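PDB 3BO6: hydrophilic protein, virA protein from Chromobacterium violaceum, which is a phosphothreonine lyase effector related to SpvC, probably eliminating phosphate from phosphothreonine in host proteins and leaving an unsaturated residue behind. Local coordinates for residues 70-75 with 106-112; 85-89 with 187-191. All coordinates share one frame. Numbering follows the deposited sequence.

Contact 1: 70-75 with 106-112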
loop_
_atom_site.group_PDB
_atom_site.type_symbol
_atom_site.label_atom_id
_atom_site.label_comp_id
_atom_site.label_asym_id
_atom_site.label_seq_id
_atom_site.Cartn_x
_atom_site.Cartn_y
_atom_site.Cartn_z
ATOM N N ARG A 70 13.099 1.391 0.443
ATOM C CA ARG A 70 14.292 0.699 -0.024
ATOM C C ARG A 70 15.396 1.667 -0.401
ATOM O O ARG A 70 15.166 2.651 -1.107
ATOM C CB ARG A 70 13.966 -0.148 -1.250
ATOM C CG ARG A 70 13.203 -1.412 -0.939
ATOM C CD ARG A 70 13.083 -2.284 -2.172
ATOM N NE ARG A 70 12.655 -3.641 -1.853
ATOM C CZ ARG A 70 11.550 -4.211 -2.332
ATOM N NH1 ARG A 70 10.740 -3.532 -3.130
ATOM N NH2 ARG A 70 11.251 -5.461 -1.994
ATOM N N GLU A 71 16.606 1.378 0.071
ATOM C CA GLU A 71 17.775 2.121 -0.331
ATOM C C GLU A 71 17.956 1.984 -1.836
ATOM O O GLU A 71 18.326 2.942 -2.513
ATOM C CB GLU A 71 18.986 1.584 0.427
ATOM C CG GLU A 71 20.283 2.272 0.116
ATOM C CD GLU A 71 21.402 1.725 0.971
ATOM O OE1 GLU A 71 21.228 1.633 2.204
ATOM O OE2 GLU A 71 22.443 1.377 0.413
ATOM N N ASN A 72 17.692 0.785 -2.351
ATOM C CA ASN A 72 17.743 0.519 -3.791
ATOM C C ASN A 72 16.366 0.067 -4.278
ATOM O O ASN A 72 15.994 -1.099 -4.117
ATOM C CB ASN A 72 18.802 -0.542 -4.119
ATOM C CG ASN A 72 20.211 -0.009 -3.989
ATOM O OD1 ASN A 72 20.604 0.912 -4.704
ATOM N ND2 ASN A 72 20.977 -0.589 -3.083
ATOM N N PRO A 73 15.595 0.992 -4.860
ATOM C CA PRO A 73 14.220 0.633 -5.220
ATOM C C PRO A 73 14.159 -0.428 -6.313
ATOM O O PRO A 73 15.005 -0.454 -7.211
ATOM C CB PRO A 73 13.641 1.951 -5.750
ATOM C CG PRO A 73 14.500 3.017 -5.163
ATOM C CD PRO A 73 15.875 2.420 -5.088
ATOM N N GLN A 74 13.178 -1.317 -6.216
ATOM C CA GLN A 74 12.923 -2.288 -7.269
ATOM C C GLN A 74 12.078 -1.719 -8.410
ATOM O O GLN A 74 12.163 -2.193 -9.540
ATOM C CB GLN A 74 12.242 -3.524 -6.683
ATOM C CG GLN A 74 13.163 -4.332 -5.792
ATOM C CD GLN A 74 14.222 -5.059 -6.588
ATOM O OE1 GLN A 74 15.411 -4.955 -6.301
ATOM N NE2 GLN A 74 13.794 -5.791 -7.605
ATOM N N CYS A 75 11.251 -0.721 -8.110
ATOM C CA CYS A 75 10.428 -0.083 -9.139
ATOM C C CYS A 75 11.116 1.185 -9.610
ATOM O O CYS A 75 11.456 2.055 -8.801
ATOM C CB CYS A 75 9.021 0.221 -8.610
ATOM S SG CYS A 75 8.054 -1.273 -8.308
ATOM N N SER A 106 9.914 -7.914 2.912
ATOM C CA SER A 106 10.333 -9.023 2.054
ATOM C C SER A 106 11.195 -8.579 0.876
ATOM O O SER A 106 10.894 -7.569 0.226
ATOM C CB SER A 106 9.099 -9.755 1.515
ATOM O OG SER A 106 9.448 -10.744 0.541
ATOM N N VAL A 107 12.227 -9.366 0.559
ATOM C CA VAL A 107 13.037 -9.138 -0.637
ATOM C C VAL A 107 12.165 -9.205 -1.905
ATOM O O VAL A 107 12.523 -8.669 -2.970
ATOM C CB VAL A 107 14.172 -10.183 -0.739
ATOM C CG1 VAL A 107 13.597 -11.594 -0.803
ATOM C CG2 VAL A 107 15.051 -9.907 -1.944
ATOM N N ASP A 108 11.020 -9.873 -1.792
ATOM C CA ASP A 108 10.121 -10.073 -2.918
ATOM C C ASP A 108 8.953 -9.088 -2.960
ATOM O O ASP A 108 8.129 -9.144 -3.868
ATOM C CB ASP A 108 9.577 -11.514 -2.913
ATOM C CG ASP A 108 10.671 -12.563 -3.038
ATOM O OD1 ASP A 108 11.611 -12.377 -3.845
ATOM O OD2 ASP A 108 10.589 -13.573 -2.313
ATOM N N SER A 109 8.877 -8.180 -1.984
ATOM C CA SER A 109 7.764 -7.247 -1.960
ATOM C C SER A 109 7.841 -6.297 -3.146
ATOM O O SER A 109 8.919 -5.805 -3.473
ATOM C CB SER A 109 7.785 -6.406 -0.686
ATOM O OG SER A 109 6.842 -5.341 -0.819
ATOM N N PRO A 110 6.691 -6.012 -3.781
ATOM C CA PRO A 110 6.662 -5.029 -4.868
ATOM C C PRO A 110 6.529 -3.593 -4.366
ATOM O O PRO A 110 6.471 -2.704 -5.202
ATOM C CB PRO A 110 5.405 -5.420 -5.644
ATOM C CG PRO A 110 4.491 -5.934 -4.598
ATOM C CD PRO A 110 5.369 -6.611 -3.540
ATOM N N ILE A 111 6.486 -3.374 -3.050
ATOM C CA ILE A 111 6.289 -2.052 -2.478
ATOM C C ILE A 111 7.624 -1.508 -1.960
ATOM O O ILE A 111 8.171 -2.003 -0.969
ATOM C CB ILE A 111 5.239 -2.081 -1.345
ATOM C CG1 ILE A 111 3.889 -2.615 -1.875
ATOM C CG2 ILE A 111 5.116 -0.687 -0.671
ATOM C CD1 ILE A 111 3.274 -1.773 -3.013
ATOM N N ASP A 112 8.141 -0.481 -2.627
ATOM C CA ASP A 112 9.417 0.139 -2.253
ATOM C C ASP A 112 9.336 1.050 -1.031
ATOM O O ASP A 112 10.348 1.294 -0.384
ATOM C CB ASP A 112 9.960 0.982 -3.405
ATOM C CG ASP A 112 10.561 0.158 -4.526
ATOM O OD1 ASP A 112 11.021 -0.984 -4.304
ATOM O OD2 ASP A 112 10.623 0.703 -5.651
#
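S106 opens a type I turn, closed by S109 N to S106 O (3.1 Å). Its OG takes a hydrogen bond from D108 N (2.9 Å), an ST turn, and also meets the carbonyl of R32, whose side chain forms a salt bridge with D108. At S109 the hydrogen bonds to 70-75 begin: S109 O accepts from both R70 NH1 (2.9 Å) and R70 NH2 (2.8 Å), while S109 OG starts a second ST turn by accepting from I111 N (3.0 Å). P110 and I111 point away from 70-75 and pack on F158 of helix 149-168. D112 then binds through backbone and side chain. D112 O receives R70 N (2.9 Å), OD1 pairs with R70 NH1 in a 2.8 Å salt bridge and also takes Q74 N (2.9 Å), and OD2 takes C75 N (2.9 Å), with K139 as a second cationic partner. R70 and K139 thus share the carboxylate of D112, which also ties the loop at Q74 and C75 back to the end of strand 65-70.

Contact 2: 85-89 with 187-191. With SO4 (sulfate ion), chain C.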
loop_
_atom_site.group_PDB
_atom_site.type_symbol
_atom_site.label_atom_id
_atom_site.label_comp_id
_atom_site.label_asym_id
_atom_site.label_seq_id
_atom_site.Cartn_x
_atom_site.Cartn_y
_atom_site.Cartn_z
ATOM N N HIS A 85 -4.199 1.804 1.646
ATOM C CA HIS A 85 -4.174 1.872 3.095
ATOM C C HIS A 85 -4.550 0.504 3.620
ATOM O O HIS A 85 -5.214 -0.285 2.927
ATOM C CB HIS A 85 -5.182 2.906 3.582
ATOM C CG HIS A 85 -4.872 4.297 3.140
ATOM N ND1 HIS A 85 -5.660 4.983 2.246
ATOM C CD2 HIS A 85 -3.863 5.136 3.481
ATOM C CE1 HIS A 85 -5.147 6.189 2.047
ATOM N NE2 HIS A 85 -4.063 6.307 2.793
ATOM N N ILE A 86 -4.122 0.226 4.848
ATOM C CA ILE A 86 -4.525 -0.973 5.574
ATOM C C ILE A 86 -5.164 -0.532 6.885
ATOM O O ILE A 86 -4.569 0.258 7.632
ATOM C CB ILE A 86 -3.333 -1.896 5.883
ATOM C CG1 ILE A 86 -2.501 -2.142 4.620
ATOM C CG2 ILE A 86 -3.838 -3.232 6.469
ATOM C CD1 ILE A 86 -1.256 -3.010 4.858
ATOM N N SER A 87 -6.378 -1.005 7.155
ATOM C CA SER A 87 -7.121 -0.602 8.354
ATOM C C SER A 87 -7.324 -1.776 9.301
ATOM O O SER A 87 -7.958 -2.779 8.939
ATOM C CB SER A 87 -8.494 -0.031 7.974
ATOM O OG SER A 87 -8.354 1.092 7.135
ATOM N N VAL A 88 -6.764 -1.659 10.499
ATOM C CA VAL A 88 -7.036 -2.617 11.565
ATOM C C VAL A 88 -7.662 -1.906 12.761
ATOM O O VAL A 88 -7.739 -0.663 12.805
ATOM C CB VAL A 88 -5.759 -3.375 11.991
ATOM C CG1 VAL A 88 -5.164 -4.144 10.812
ATOM C CG2 VAL A 88 -4.731 -2.425 12.604
ATOM N N GLN A 89 -8.154 -2.674 13.721
ATOM C CA GLN A 89 -8.686 -2.066 14.935
ATOM C C GLN A 89 -7.596 -1.211 15.604
ATOM O O GLN A 89 -6.442 -1.631 15.702
ATOM C CB GLN A 89 -9.206 -3.156 15.872
ATOM C CG GLN A 89 -10.311 -2.687 16.815
ATOM C CD GLN A 89 -9.750 -1.956 18.004
ATOM O OE1 GLN A 89 -8.684 -2.308 18.503
ATOM N NE2 GLN A 89 -10.456 -0.924 18.464
ATOM N N LYS A 187 -11.001 -6.995 3.241
ATOM C CA LYS A 187 -11.510 -6.690 4.572
ATOM C C LYS A 187 -10.669 -5.636 5.284
ATOM O O LYS A 187 -11.133 -5.045 6.248
ATOM C CB LYS A 187 -11.540 -7.957 5.446
ATOM C CG LYS A 187 -12.355 -9.110 4.860
ATOM C CD LYS A 187 -13.747 -8.664 4.424
ATOM C CE LYS A 187 -14.606 -9.856 3.990
ATOM N NZ LYS A 187 -15.959 -9.415 3.570
ATOM N N TYR A 188 -9.432 -5.439 4.829
ATOM C CA TYR A 188 -8.498 -4.521 5.509
ATOM C C TYR A 188 -7.936 -3.444 4.581
ATOM O O TYR A 188 -7.668 -2.321 5.006
ATOM C CB TYR A 188 -7.312 -5.296 6.097
ATOM C CG TYR A 188 -7.677 -6.446 6.993
ATOM C CD1 TYR A 188 -7.757 -6.270 8.382
ATOM C CD2 TYR A 188 -7.884 -7.720 6.475
ATOM C CE1 TYR A 188 -8.078 -7.336 9.224
ATOM C CE2 TYR A 188 -8.207 -8.791 7.312
ATOM C CZ TYR A 188 -8.301 -8.581 8.674
ATOM O OH TYR A 188 -8.601 -9.645 9.500
ATOM N N VAL A 189 -7.724 -3.795 3.321
ATOM C CA VAL A 189 -7.077 -2.914 2.364
ATOM C C VAL A 189 -8.082 -2.024 1.635
ATOM O O VAL A 189 -9.213 -2.443 1.328
ATOM C CB VAL A 189 -6.263 -3.739 1.345
ATOM C CG1 VAL A 189 -5.680 -2.845 0.259
ATOM C CG2 VAL A 189 -5.151 -4.523 2.060
ATOM N N SER A 190 -7.665 -0.787 1.375
ATOM C CA SER A 190 -8.437 0.120 0.518
ATOM C C SER A 190 -7.506 0.952 -0.342
ATOM O O SER A 190 -6.286 0.954 -0.121
ATOM C CB SER A 190 -9.405 0.992 1.330
ATOM O OG SER A 190 -8.701 1.791 2.269
ATOM N N TYR A 191 -8.067 1.644 -1.324
ATOM C CA TYR A 191 -7.283 2.326 -2.354
ATOM C C TYR A 191 -7.734 3.752 -2.636
ATOM O O TYR A 191 -8.926 4.061 -2.580
ATOM C CB TYR A 191 -7.452 1.542 -3.655
ATOM C CG TYR A 191 -6.965 2.269 -4.906
ATOM C CD1 TYR A 191 -5.614 2.268 -5.250
ATOM C CD2 TYR A 191 -7.861 2.961 -5.728
ATOM C CE1 TYR A 191 -5.171 2.912 -6.406
ATOM C CE2 TYR A 191 -7.416 3.621 -6.871
ATOM C CZ TYR A 191 -6.084 3.582 -7.202
ATOM O OH TYR A 191 -5.650 4.229 -8.353
HETATM S S SO4 C . -3.598 9.764 2.301
HETATM O O1 SO4 C . -4.912 9.220 1.903
HETATM O O2 SO4 C . -3.049 10.573 1.224
HETATM O O3 SO4 C . -3.770 10.589 3.483
HETATM O O4 SO4 C . -2.670 8.665 2.574
HETATM O O HOH W 1 -7.908 0.523 4.631
#
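Two strands run antiparallel here, at one edge of the sheet in the alpha/beta fold of this lyase: 189-193 is the outermost strand and 82-86 its inner neighbour. H85 and S190 form a hydrogen-bonded pair, with H85 N to S190 O and S190 N to H85 O both 2.9 Å. I86 and V189 follow as a non-hydrogen-bonded pair, their CA atoms 4.5 Å apart. Beyond the strand ends, S87 N still reaches Y188 O (2.8 Å). I86 and V189 share one face of the sheet, touching at 4.4 Å (I86 CG1 to V189 CG2), and I86 also packs on L100 of helix 93-104 and L162 of helix 149-168, which cover that face. Y188 sets its CB against I86 CG2 and its CD1 against V88 CG1, both at 4.1 Å. H85 and S190 project from the other face, and D180 hydrogen-bonds to both side chains. H85 NE2 donates to O4 of a sulfate (2.7 Å) that K83, R127, R192 and R199 also bind, consistent with a phosphate-binding active site. Between the two segments, one water donates to Y188 O (2.9 Å) and S190 OG (2.8 Å) and lies 2.6 Å from S87 OG, which also meets A132 N.

Both contacts adjoin the same antiparallel sheet, on opposite sides of the chain's centre: their centres lie 21 Å apart and their nearest atoms about 8 Å. Along the chain the segments alternate, 70-75, 85-89, 106-112, 187-191, so neither contact closes before the other begins. Helix 93-104 leads from 85-89 towards 106-112, and helix 149-168 touches both contacts, with F158 against contact 1 and L162 and L166 against contact 2. Contact 1 lies where adjacent strands 65-70 and 113-117 meet their loops; strand 134-137 separates 113-117 from the strand pair of contact 2. Contact 2 contributes H85 to the sulfate site, while contact 1 joins connecting loops elsewhere on the sheet.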